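Local coordinates for protein hydrogenase maturation factor (Thermoanaerobacter tengcongensis, PDB 3VTI) that accepts a carbamoyl group from its partner HypF and probably dehydrates it, using ATP, to a nitrile during maturation of [NiFe]-hydrogenases, at residues 42-47 with 154-159; 97-102 with 272-277; 129-134 with 186-191; 143-148 with 193-198; 291-294 with 298-301. All blocks are in the same frame, centred on the assembly; numbering follows the deposited sequence.

Contact 1. Residues 42-47 with 154-159; sequences LFFPGG and GDHGMA
His156 reaches across from the first turn of helix 155-164 to Phe44, the first residue of a type II beta turn (Phe44 to Gly47). Its CG lies anti to the backbone N (chi1 -179°), and this swings the imidazole out to the Phe44 ring. At the ring, ND1 is hydrogen-bonded to Ser175 OG, which probably limits the rotation of the imidazole. The next atom, CE1, makes the closest approach, 3.9 Å from Phe44 CZ. CE1 also lies 4.0 Å from Phe44 CE2, so it sits near the CE2-CZ bond. The two planes stand at 90° with centroids 5.5 Å apart, an offset edge-to-face pair in which His156 supplies the edge. The phenyl ring is steadied from its own turn, since Gly47 C lies 3.6 Å above the centre of one face. Beside the rings, Ala159 CB comes within 4.5 Å of Pro45 O, a looser touch. Leu52 of helix 49-60 also packs on His156. No hydrogen bond links the segments themselves, although Ser175 bonds both His156 and the backbone of Pro45. This is buried packing between the N-terminal and C-terminal domains of the AIR synthase (PurM-like) fold.

Contact 2. Residues 97-102 with 272-277; sequences AKEAGV and HEYGKD
Tyr274 and Glu99 meet by one hydrogen bond at the surface. The phenol OH donates to Glu99 OE2 at 2.6 Å. The acceptor oxygen is met on its syn side, 23° out of the carboxylate plane. The two side chains come from opposite directions, and OE2 sits at the edge of the tyrosine ring. Ring and carboxylate planes are 38° apart. Glu99 CG lies anti to the backbone N (chi1 -167°), and the extended chain brings OE2 out to the phenol.

Charge is the second element. Glu273 OE2 stands 4.5 Å from Glu99 OE2, and the two negative charges probably repel. The phenol proton would partly offset this at Glu99. A phenylalanine in place of Tyr274 would probably leave the Glu99 carboxylate without its donor, facing the like charge of Glu273 and more able to turn.

The bond ties the C-terminal end of helix 83-100, in the N-terminal domain of this PurM-like protein, to the loop between helix 262-270 and strand 279-285 of the C-terminal domain. That helix ends in a Schellman motif at Gly101, with Val102 N bonded to Ala97 O at 2.8 Å.

Apolar contact supports the ring. Glu273 CG lies 3.9 Å above the centre of one face, and Ala178 and Leu180 also touch the side chain.

Backbone bonds shape the loop. A type I turn runs from His272 to Gly275, closed by Gly275 N to His272 O at 2.7 Å. One side-chain bond joins in: Tyr274 N donates to His272 ND1 at 3.1 Å, tilted from the imidazole plane.

Contact 3. Residues 129-134 with 186-191; sequences VLYEGA and KLMTLG
Met188 packs against Tyr131 and Ala134, where the 3-10 turn after helix 181-187 meets the chain leaving strand 120-130. The contact thus joins an element of the C-terminal AIR synthase domain to the end of a strand in the N-terminal sheet. At the start of the second segment, the carbonyl O of Lys186 accepts Thr189 OG1 at 3.1 Å. Met188 follows and carries the contact. Its CB and CG each lie 3.9 Å from Tyr131 CD2, approaching the ring obliquely. The chain then bends at chi2 (-39°) and chi3 (-63°), which folds the methyl group back to the other residue: CE rests 3.8 Å from Ala134 CB. One side chain therefore touches both the aromatic ring and the alanine methyl. Ile194 and Leu197 of strand 194-198 also pack on Met188. The far end of the tyrosine is held separately, by a hydrogen bond from its OH group to Glu185 OE1. Thr189 and Leu190 continue the turn. At its end Gly191 has positive phi and bonds through N to Met188 O. Across from it, Gly133 O lies 3.7 Å from Gly191 C.

Contact 4. Residues 143-148 with 193-198; sequences PGDIVL and AIKVLR
Asp145 and Lys195 face each other with their CA atoms 8.6 Å apart, because strand 254-257 runs between strands 146-149 and 194-198 in the same sheet. The two side chains span this gap and cross at about a right angle. The lysine chain passes beside the carboxylate at CD and CE, though its exact approach is uncertain. The chain then turns at chi4 (-72°), and the ammonium group does not close on the acid: Lys195 NZ is 3.8 Å from Asp145 OD2, a long salt bridge.

Each polar end has a stronger partner elsewhere. Lys195 NZ is hydrogen-bonded to Asn140 O, and Asp145 OD2 accepts the backbone N of Lys142. Both groups are thus satisfied by the loop ahead of strand 146-149. The positive charge nearby would probably still favour the ionised form of the buried aspartate. Val256, on the strand between, and Val284 also touch Asp145, so the carboxylate has apolar neighbours as well.

Further along the second segment, Arg198 forms a salt bridge through NE with Asp22, a magnesium ligand. The Asp145-Lys195 pair itself lies away from that site.

Lys195 and Val196 both lie opposite Val256 on the central strand. This is a classic beta bulge in the outermost strand, within the mixed sheet of the C-terminal AIR synthase domain.

Contact 5. Residues 291-294 with 298-301; sequences TINT and TSRI
The Arg300 guanidinium has Ile292 CG2 over one face, 3.8 Å above the plane and near its centre. NH2 and NH1 make long, weak ion pairs with Asp243 and Asp303. Ile292 and Arg300 lie side by side on the same face of the sheet, pointing the same way. Arg300 CG sits between the backbone N and the carbonyl carbon (chi1 62°), and the extended chain beyond it carries NE and CZ past the isoleucine methyl. With an alanine here, the Ile292 methyl is likely to lose the flat group over it, and Asp243 and Asp303 their weak positive partner. On the opposite face of the sheet, Lys221 NZ is hydrogen-bonded to both Asn293 OD1 and Ser299 OG.

The backbone makes an antiparallel hairpin. Ile292 N bonds to Arg300 O at 2.8 Å, nearly straight at 174°. Arg300 N returns a bond to Ile292 O at 3.1 Å. Near the turn, Thr294 N reaches Thr298 O at 3.2 Å, from above the carbonyl plane. Ile301 is bonded through its backbone to a chain of another protein. The chemistry implies a hairpin held by backbone bonds, with one guanidinium lying flat against the Ile292 methyl.

Overall arrangement
Contacts 1 to 3 bridge elements of the N-terminal and C-terminal sides of the fold, but at different depths. Contact 1 is buried and relies on aromatic and apolar packing. Contacts 2 and 3 lie at the surface, the former polar and the latter centred on a methionine, and they touch where His272 meets Lys186. Contacts 3 and 4 also touch, through Met188 against Ile194 and Leu197. Contacts 4 and 5, both partly buried, belong to one seven-stranded sheet, their centres about 20 Å apart and each involving one of its outermost strands. Contact 4 joins two strands that are not neighbours through side chains, whereas contact 5 joins paired strands by backbone bonds and meets another protein.

Contact 1. Residues 42-47 with 154-159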
# COMPACT_ATOMS: atom_id res chain seq x y z
N LEU C 42 -3.32 12.24 -1.21
CA LEU C 42 -1.94 12.33 -0.72
C LEU C 42 -1.57 13.75 -0.32
O LEU C 42 -0.70 13.95 0.52
CB LEU C 42 -0.98 11.84 -1.80
CG LEU C 42 -1.24 10.46 -2.40
CD1 LEU C 42 -0.51 10.31 -3.72
CD2 LEU C 42 -0.88 9.34 -1.43
N PHE C 43 -2.23 14.72 -0.95
CA PHE C 43 -2.06 16.13 -0.68
C PHE C 43 -3.41 16.73 -0.28
O PHE C 43 -4.37 16.68 -1.05
CB PHE C 43 -1.50 16.86 -1.91
CG PHE C 43 -0.25 16.24 -2.46
CD1 PHE C 43 -0.32 15.28 -3.46
CD2 PHE C 43 1.00 16.60 -1.96
CE1 PHE C 43 0.83 14.69 -3.97
CE2 PHE C 43 2.16 16.01 -2.46
CZ PHE C 43 2.07 15.06 -3.46
N PHE C 44 -3.46 17.27 0.93
CA PHE C 44 -4.70 17.77 1.50
C PHE C 44 -4.42 19.09 2.21
O PHE C 44 -3.28 19.37 2.58
CB PHE C 44 -5.26 16.73 2.48
CG PHE C 44 -4.25 16.23 3.47
CD1 PHE C 44 -3.48 15.11 3.19
CD2 PHE C 44 -4.06 16.88 4.69
CE1 PHE C 44 -2.53 14.65 4.09
CE2 PHE C 44 -3.12 16.42 5.60
CZ PHE C 44 -2.35 15.30 5.30
N PRO C 45 -5.46 19.91 2.42
CA PRO C 45 -5.22 21.16 3.14
C PRO C 45 -4.46 20.93 4.45
O PRO C 45 -4.85 20.09 5.27
CB PRO C 45 -6.64 21.67 3.41
CG PRO C 45 -7.42 21.17 2.23
CD PRO C 45 -6.87 19.79 1.98
N GLY C 46 -3.35 21.66 4.61
CA GLY C 46 -2.58 21.62 5.84
C GLY C 46 -1.49 20.56 5.89
O GLY C 46 -0.76 20.47 6.89
N GLY C 47 -1.39 19.75 4.84
CA GLY C 47 -0.36 18.72 4.80
C GLY C 47 -0.36 17.79 3.60
O GLY C 47 -0.99 18.05 2.56
N GLY C 154 -10.54 17.08 16.17
CA GLY C 154 -11.20 16.66 14.94
C GLY C 154 -10.74 17.32 13.65
O GLY C 154 -11.36 17.13 12.60
N ASP C 155 -9.65 18.07 13.72
CA ASP C 155 -9.12 18.78 12.57
C ASP C 155 -8.79 17.89 11.38
O ASP C 155 -9.38 18.03 10.30
CB ASP C 155 -7.89 19.57 12.98
CG ASP C 155 -8.23 20.84 13.69
OD1 ASP C 155 -8.50 20.80 14.91
OD2 ASP C 155 -8.24 21.88 13.01
N HIS C 156 -7.85 16.98 11.59
CA HIS C 156 -7.36 16.13 10.52
C HIS C 156 -8.49 15.30 9.89
O HIS C 156 -8.70 15.35 8.68
CB HIS C 156 -6.25 15.22 11.02
CG HIS C 156 -5.68 14.34 9.96
ND1 HIS C 156 -4.67 14.75 9.11
CD2 HIS C 156 -5.98 13.07 9.60
CE1 HIS C 156 -4.37 13.77 8.28
NE2 HIS C 156 -5.15 12.74 8.55
N GLY C 157 -9.21 14.56 10.73
CA GLY C 157 -10.35 13.76 10.29
C GLY C 157 -11.31 14.50 9.39
O GLY C 157 -11.69 14.00 8.32
N MET C 158 -11.72 15.70 9.79
CA MET C 158 -12.65 16.46 8.98
C MET C 158 -11.99 17.03 7.73
O MET C 158 -12.63 17.13 6.69
CB MET C 158 -13.35 17.54 9.80
CG MET C 158 -14.52 18.21 9.07
SD MET C 158 -15.73 17.08 8.31
CE MET C 158 -16.64 16.53 9.75
N ALA C 159 -10.71 17.37 7.82
CA ALA C 159 -9.99 17.94 6.68
C ALA C 159 -9.86 16.96 5.51
O ALA C 159 -10.20 17.30 4.38
CB ALA C 159 -8.61 18.48 7.11

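Contact 2. Residues 97-102 with 272-277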
# COMPACT_ATOMS: atom_id res chain seq x y z
N ALA C 97 11.25 16.07 9.64
CA ALA C 97 12.34 15.47 10.42
C ALA C 97 13.26 16.55 10.98
O ALA C 97 13.71 16.46 12.12
CB ALA C 97 13.13 14.49 9.57
N LYS C 98 13.51 17.58 10.17
CA LYS C 98 14.32 18.72 10.57
C LYS C 98 13.68 19.48 11.74
O LYS C 98 14.36 19.78 12.71
CB LYS C 98 14.54 19.65 9.37
CG LYS C 98 15.87 20.38 9.37
CD LYS C 98 16.32 20.71 7.95
CE LYS C 98 15.91 22.11 7.54
NZ LYS C 98 16.89 23.11 8.06
N GLU C 99 12.39 19.77 11.63
CA GLU C 99 11.64 20.46 12.68
C GLU C 99 11.59 19.62 13.95
O GLU C 99 11.77 20.14 15.06
CB GLU C 99 10.22 20.79 12.23
CG GLU C 99 9.50 21.79 13.14
CD GLU C 99 7.97 21.70 13.09
OE1 GLU C 99 7.41 21.44 11.99
OE2 GLU C 99 7.34 21.89 14.15
N ALA C 100 11.35 18.32 13.79
CA ALA C 100 11.32 17.40 14.93
C ALA C 100 12.70 17.13 15.52
O ALA C 100 12.80 16.54 16.59
CB ALA C 100 10.63 16.10 14.54
N GLY C 101 13.76 17.57 14.85
CA GLY C 101 15.13 17.33 15.32
C GLY C 101 15.48 15.85 15.26
O GLY C 101 16.18 15.33 16.13
N VAL C 102 14.98 15.19 14.22
CA VAL C 102 15.07 13.75 14.05
C VAL C 102 15.79 13.44 12.73
O VAL C 102 15.86 14.30 11.84
CB VAL C 102 13.64 13.15 14.10
CG1 VAL C 102 13.20 12.55 12.75
CG2 VAL C 102 13.51 12.15 15.22
N HIS C 272 3.40 26.82 24.45
CA HIS C 272 4.04 26.15 23.32
C HIS C 272 3.19 26.32 22.06
O HIS C 272 1.97 26.23 22.10
CB HIS C 272 4.25 24.67 23.63
CG HIS C 272 5.05 23.94 22.59
ND1 HIS C 272 4.51 23.52 21.40
CD2 HIS C 272 6.34 23.55 22.58
CE1 HIS C 272 5.44 22.90 20.69
NE2 HIS C 272 6.56 22.91 21.39
N GLU C 273 3.86 26.56 20.93
CA GLU C 273 3.20 26.85 19.65
C GLU C 273 2.08 25.87 19.25
O GLU C 273 1.10 26.28 18.65
CB GLU C 273 4.22 26.98 18.52
CG GLU C 273 4.96 25.69 18.18
CD GLU C 273 6.03 25.86 17.12
OE1 GLU C 273 5.82 26.67 16.17
OE2 GLU C 273 7.08 25.19 17.23
N TYR C 274 2.23 24.59 19.58
CA TYR C 274 1.20 23.59 19.26
C TYR C 274 0.24 23.32 20.41
O TYR C 274 -0.53 22.37 20.36
CB TYR C 274 1.82 22.27 18.78
CG TYR C 274 2.63 22.41 17.51
CD1 TYR C 274 2.09 23.01 16.38
CD2 TYR C 274 3.95 21.93 17.45
CE1 TYR C 274 2.84 23.15 15.21
CE2 TYR C 274 4.70 22.06 16.29
CZ TYR C 274 4.14 22.67 15.18
OH TYR C 274 4.87 22.80 14.02
N GLY C 275 0.30 24.16 21.45
CA GLY C 275 -0.51 23.95 22.65
C GLY C 275 -1.37 25.13 23.09
O GLY C 275 -1.85 25.15 24.22
N LYS C 276 -1.58 26.10 22.20
CA LYS C 276 -2.32 27.32 22.54
C LYS C 276 -3.79 27.09 22.90
O LYS C 276 -4.37 27.86 23.67
CB LYS C 276 -2.21 28.37 21.43
CG LYS C 276 -0.80 28.86 21.13
CD LYS C 276 -0.26 29.77 22.24
CE LYS C 276 1.14 30.29 21.88
NZ LYS C 276 1.91 30.70 23.10
N ASP C 277 -4.39 26.05 22.34
CA ASP C 277 -5.82 25.79 22.52
C ASP C 277 -6.06 24.68 23.51
O ASP C 277 -7.16 24.13 23.56
CB ASP C 277 -6.49 25.45 21.18
CG ASP C 277 -6.30 26.54 20.14
OD1 ASP C 277 -6.52 27.72 20.47
OD2 ASP C 277 -5.94 26.20 18.99

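Contact 3. Residues 129-134 with 186-191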
# COMPACT_ATOMS: atom_id res chain seq x y z
N VAL C 129 14.61 7.93 22.88
CA VAL C 129 15.24 7.66 24.17
C VAL C 129 14.45 8.34 25.29
O VAL C 129 14.09 9.52 25.19
CB VAL C 129 16.75 8.07 24.19
CG1 VAL C 129 16.92 9.58 24.08
CG2 VAL C 129 17.47 7.54 25.43
N LEU C 130 14.16 7.57 26.34
CA LEU C 130 13.39 8.03 27.49
C LEU C 130 14.10 9.14 28.29
O LEU C 130 15.30 9.07 28.52
CB LEU C 130 13.12 6.84 28.41
CG LEU C 130 11.68 6.59 28.88
CD1 LEU C 130 10.77 6.24 27.72
CD2 LEU C 130 11.66 5.47 29.90
N TYR C 131 13.34 10.16 28.69
CA TYR C 131 13.85 11.15 29.64
C TYR C 131 14.06 10.56 31.03
O TYR C 131 13.49 9.52 31.37
CB TYR C 131 12.92 12.35 29.73
CG TYR C 131 12.81 13.10 28.43
CD1 TYR C 131 13.79 14.01 28.04
CD2 TYR C 131 11.72 12.90 27.59
CE1 TYR C 131 13.69 14.70 26.84
CE2 TYR C 131 11.60 13.58 26.39
CZ TYR C 131 12.59 14.48 26.02
OH TYR C 131 12.47 15.15 24.82
N GLU C 132 14.88 11.26 31.82
CA GLU C 132 15.39 10.79 33.12
C GLU C 132 14.39 10.00 33.98
O GLU C 132 14.62 8.83 34.29
CB GLU C 132 15.99 11.96 33.91
CG GLU C 132 16.92 11.55 35.06
CD GLU C 132 17.18 12.70 36.04
OE1 GLU C 132 16.82 13.86 35.72
OE2 GLU C 132 17.75 12.44 37.13
N GLY C 133 13.28 10.63 34.36
CA GLY C 133 12.29 9.95 35.19
C GLY C 133 10.95 9.76 34.51
O GLY C 133 9.91 10.03 35.10
N ALA C 134 10.97 9.29 33.27
CA ALA C 134 9.76 9.12 32.51
C ALA C 134 9.12 7.78 32.82
O ALA C 134 9.80 6.75 32.90
CB ALA C 134 10.05 9.24 31.04
N LYS C 186 8.59 19.47 26.93
CA LYS C 186 8.29 20.46 27.97
C LYS C 186 7.35 19.90 29.04
O LYS C 186 7.39 20.33 30.18
CB LYS C 186 7.71 21.76 27.38
CG LYS C 186 8.66 22.52 26.47
CD LYS C 186 7.98 23.74 25.84
CE LYS C 186 8.05 24.96 26.76
NZ LYS C 186 7.00 25.97 26.43
N LEU C 187 6.51 18.94 28.65
CA LEU C 187 5.64 18.27 29.60
C LEU C 187 6.43 17.33 30.49
O LEU C 187 6.16 17.22 31.67
CB LEU C 187 4.53 17.49 28.88
CG LEU C 187 3.26 18.24 28.49
CD1 LEU C 187 2.41 17.40 27.53
CD2 LEU C 187 2.43 18.64 29.71
N MET C 188 7.43 16.66 29.91
CA MET C 188 8.22 15.68 30.63
C MET C 188 9.12 16.32 31.68
O MET C 188 9.84 15.62 32.41
CB MET C 188 9.02 14.79 29.66
CG MET C 188 8.15 13.85 28.79
SD MET C 188 6.71 13.07 29.59
CE MET C 188 7.48 12.06 30.87
N THR C 189 9.07 17.64 31.77
CA THR C 189 9.59 18.38 32.93
C THR C 189 8.89 17.92 34.20
O THR C 189 9.49 17.89 35.27
CB THR C 189 9.36 19.89 32.77
OG1 THR C 189 10.10 20.36 31.64
CG2 THR C 189 9.83 20.65 33.99
N LEU C 190 7.61 17.55 34.06
CA LEU C 190 6.80 17.10 35.19
C LEU C 190 7.07 15.65 35.63
O LEU C 190 6.48 15.18 36.60
CB LEU C 190 5.30 17.31 34.90
CG LEU C 190 4.84 18.74 34.56
CD1 LEU C 190 3.34 18.80 34.41
CD2 LEU C 190 5.32 19.75 35.61
N GLY C 191 7.96 14.96 34.92
CA GLY C 191 8.40 13.62 35.30
C GLY C 191 7.27 12.62 35.49
O GLY C 191 6.43 12.45 34.60

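Contact 4. Residues 143-148 with 193-198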
# COMPACT_ATOMS: atom_id res chain seq x y z
N PRO C 143 -7.67 6.81 39.56
CA PRO C 143 -8.78 7.73 39.87
C PRO C 143 -8.30 8.99 40.61
O PRO C 143 -7.52 8.89 41.56
CB PRO C 143 -9.68 6.90 40.79
CG PRO C 143 -9.38 5.50 40.43
CD PRO C 143 -7.92 5.47 40.11
N GLY C 144 -8.74 10.15 40.15
CA GLY C 144 -8.27 11.42 40.69
C GLY C 144 -7.38 12.19 39.73
O GLY C 144 -7.17 13.39 39.90
N ASP C 145 -6.85 11.49 38.73
CA ASP C 145 -6.02 12.11 37.70
C ASP C 145 -6.86 13.01 36.82
O ASP C 145 -8.07 12.81 36.69
CB ASP C 145 -5.37 11.04 36.80
CG ASP C 145 -4.25 10.28 37.49
OD1 ASP C 145 -3.63 10.82 38.43
OD2 ASP C 145 -3.98 9.14 37.07
N ILE C 146 -6.20 13.99 36.19
CA ILE C 146 -6.85 14.95 35.30
C ILE C 146 -6.50 14.64 33.85
O ILE C 146 -5.37 14.26 33.55
CB ILE C 146 -6.46 16.41 35.67
CG1 ILE C 146 -6.82 16.73 37.13
CG2 ILE C 146 -7.06 17.41 34.68
CD1 ILE C 146 -8.32 16.73 37.46
N VAL C 147 -7.47 14.82 32.97
CA VAL C 147 -7.29 14.58 31.56
C VAL C 147 -7.24 15.91 30.84
O VAL C 147 -8.13 16.74 31.00
CB VAL C 147 -8.43 13.74 30.98
CG1 VAL C 147 -8.09 13.26 29.57
CG2 VAL C 147 -8.72 12.55 31.87
N LEU C 148 -6.19 16.10 30.03
CA LEU C 148 -6.05 17.28 29.20
C LEU C 148 -5.92 16.90 27.72
O LEU C 148 -5.49 15.78 27.38
CB LEU C 148 -4.84 18.10 29.63
CG LEU C 148 -4.84 18.70 31.03
CD1 LEU C 148 -4.25 17.75 32.05
CD2 LEU C 148 -4.08 20.00 31.02
N ALA C 193 4.65 12.65 37.28
CA ALA C 193 3.31 13.21 37.36
C ALA C 193 2.56 13.08 36.03
O ALA C 193 1.33 13.06 36.00
CB ALA C 193 3.36 14.68 37.82
N ILE C 194 3.32 13.02 34.94
CA ILE C 194 2.77 12.68 33.63
C ILE C 194 2.57 11.16 33.61
O ILE C 194 3.53 10.39 33.69
CB ILE C 194 3.71 13.11 32.48
CG1 ILE C 194 4.00 14.62 32.52
CG2 ILE C 194 3.18 12.64 31.11
CD1 ILE C 194 2.83 15.54 32.21
N LYS C 195 1.32 10.75 33.51
CA LYS C 195 0.98 9.34 33.63
C LYS C 195 0.69 8.67 32.29
O LYS C 195 1.19 7.57 32.04
CB LYS C 195 -0.17 9.16 34.62
CG LYS C 195 0.29 9.30 36.06
CD LYS C 195 -0.89 9.52 36.95
CE LYS C 195 -0.73 8.87 38.31
NZ LYS C 195 -0.84 7.38 38.22
N VAL C 196 -0.07 9.34 31.43
CA VAL C 196 -0.43 8.80 30.11
C VAL C 196 -0.29 9.85 29.02
O VAL C 196 -0.61 11.03 29.23
CB VAL C 196 -1.88 8.26 30.07
CG1 VAL C 196 -2.26 7.78 28.65
CG2 VAL C 196 -2.07 7.16 31.10
N LEU C 197 0.22 9.43 27.87
CA LEU C 197 0.32 10.27 26.70
C LEU C 197 -0.11 9.45 25.49
O LEU C 197 0.42 8.37 25.26
CB LEU C 197 1.75 10.77 26.50
CG LEU C 197 2.32 11.83 27.45
CD1 LEU C 197 3.79 12.06 27.16
CD2 LEU C 197 1.56 13.14 27.37
N ARG C 198 -1.09 9.95 24.75
CA ARG C 198 -1.50 9.31 23.49
C ARG C 198 -2.10 10.31 22.51
O ARG C 198 -2.91 11.16 22.89
CB ARG C 198 -2.47 8.15 23.74
CG ARG C 198 -2.87 7.42 22.47
CD ARG C 198 -3.42 6.03 22.77
NE ARG C 198 -2.36 5.11 23.15
CZ ARG C 198 -2.53 3.82 23.45
NH1 ARG C 198 -3.74 3.27 23.41
NH2 ARG C 198 -1.49 3.08 23.79

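Contact 5. Residues 291-294 with 298-301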
# COMPACT_ATOMS: atom_id res chain seq x y z
N THR C 291 -17.68 8.55 30.23
CA THR C 291 -18.87 9.39 30.28
C THR C 291 -18.58 10.86 29.94
O THR C 291 -17.49 11.36 30.20
CB THR C 291 -19.54 9.33 31.68
OG1 THR C 291 -18.63 9.82 32.67
CG2 THR C 291 -19.95 7.90 32.03
N ILE C 292 -19.57 11.53 29.37
CA ILE C 292 -19.47 12.96 29.07
C ILE C 292 -20.60 13.75 29.72
O ILE C 292 -21.78 13.39 29.60
CB ILE C 292 -19.41 13.23 27.53
CG1 ILE C 292 -19.29 14.74 27.26
CG2 ILE C 292 -20.61 12.62 26.82
CD1 ILE C 292 -19.07 15.09 25.81
N ASN C 293 -20.24 14.81 30.42
CA ASN C 293 -21.21 15.70 31.06
C ASN C 293 -21.51 16.91 30.19
O ASN C 293 -20.59 17.58 29.72
CB ASN C 293 -20.71 16.15 32.43
CG ASN C 293 -21.22 15.29 33.57
OD1 ASN C 293 -21.34 14.07 33.44
ND2 ASN C 293 -21.52 15.92 34.70
N THR C 294 -22.79 17.19 29.99
CA THR C 294 -23.23 18.40 29.31
C THR C 294 -23.39 19.53 30.33
O THR C 294 -23.15 19.33 31.53
CB THR C 294 -24.55 18.19 28.54
OG1 THR C 294 -25.64 18.03 29.47
CG2 THR C 294 -24.48 16.97 27.62
N THR C 298 -25.79 16.72 32.98
CA THR C 298 -26.48 15.61 32.33
C THR C 298 -25.47 14.63 31.76
O THR C 298 -24.88 14.86 30.71
CB THR C 298 -27.44 16.10 31.24
OG1 THR C 298 -28.38 17.01 31.81
CG2 THR C 298 -28.20 14.93 30.60
N SER C 299 -25.29 13.52 32.46
CA SER C 299 -24.28 12.53 32.11
C SER C 299 -24.80 11.53 31.08
O SER C 299 -25.96 11.11 31.13
CB SER C 299 -23.82 11.82 33.38
OG SER C 299 -22.59 11.14 33.17
N ARG C 300 -23.94 11.16 30.13
CA ARG C 300 -24.21 10.07 29.19
C ARG C 300 -22.91 9.39 28.77
O ARG C 300 -21.84 10.02 28.77
CB ARG C 300 -25.00 10.56 27.96
CG ARG C 300 -24.28 11.61 27.13
CD ARG C 300 -24.93 11.80 25.77
NE ARG C 300 -24.05 12.55 24.87
CZ ARG C 300 -23.24 12.00 23.97
NH1 ARG C 300 -23.19 10.68 23.82
NH2 ARG C 300 -22.47 12.77 23.21
N ILE C 301 -23.00 8.11 28.43
CA ILE C 301 -21.83 7.35 27.98
C ILE C 301 -21.36 7.82 26.61
O ILE C 301 -22.17 8.16 25.75
CB ILE C 301 -22.07 5.80 27.96
CG1 ILE C 301 -23.24 5.42 27.04
CG2 ILE C 301 -22.30 5.26 29.37
CD1 ILE C 301 -22.81 4.90 25.66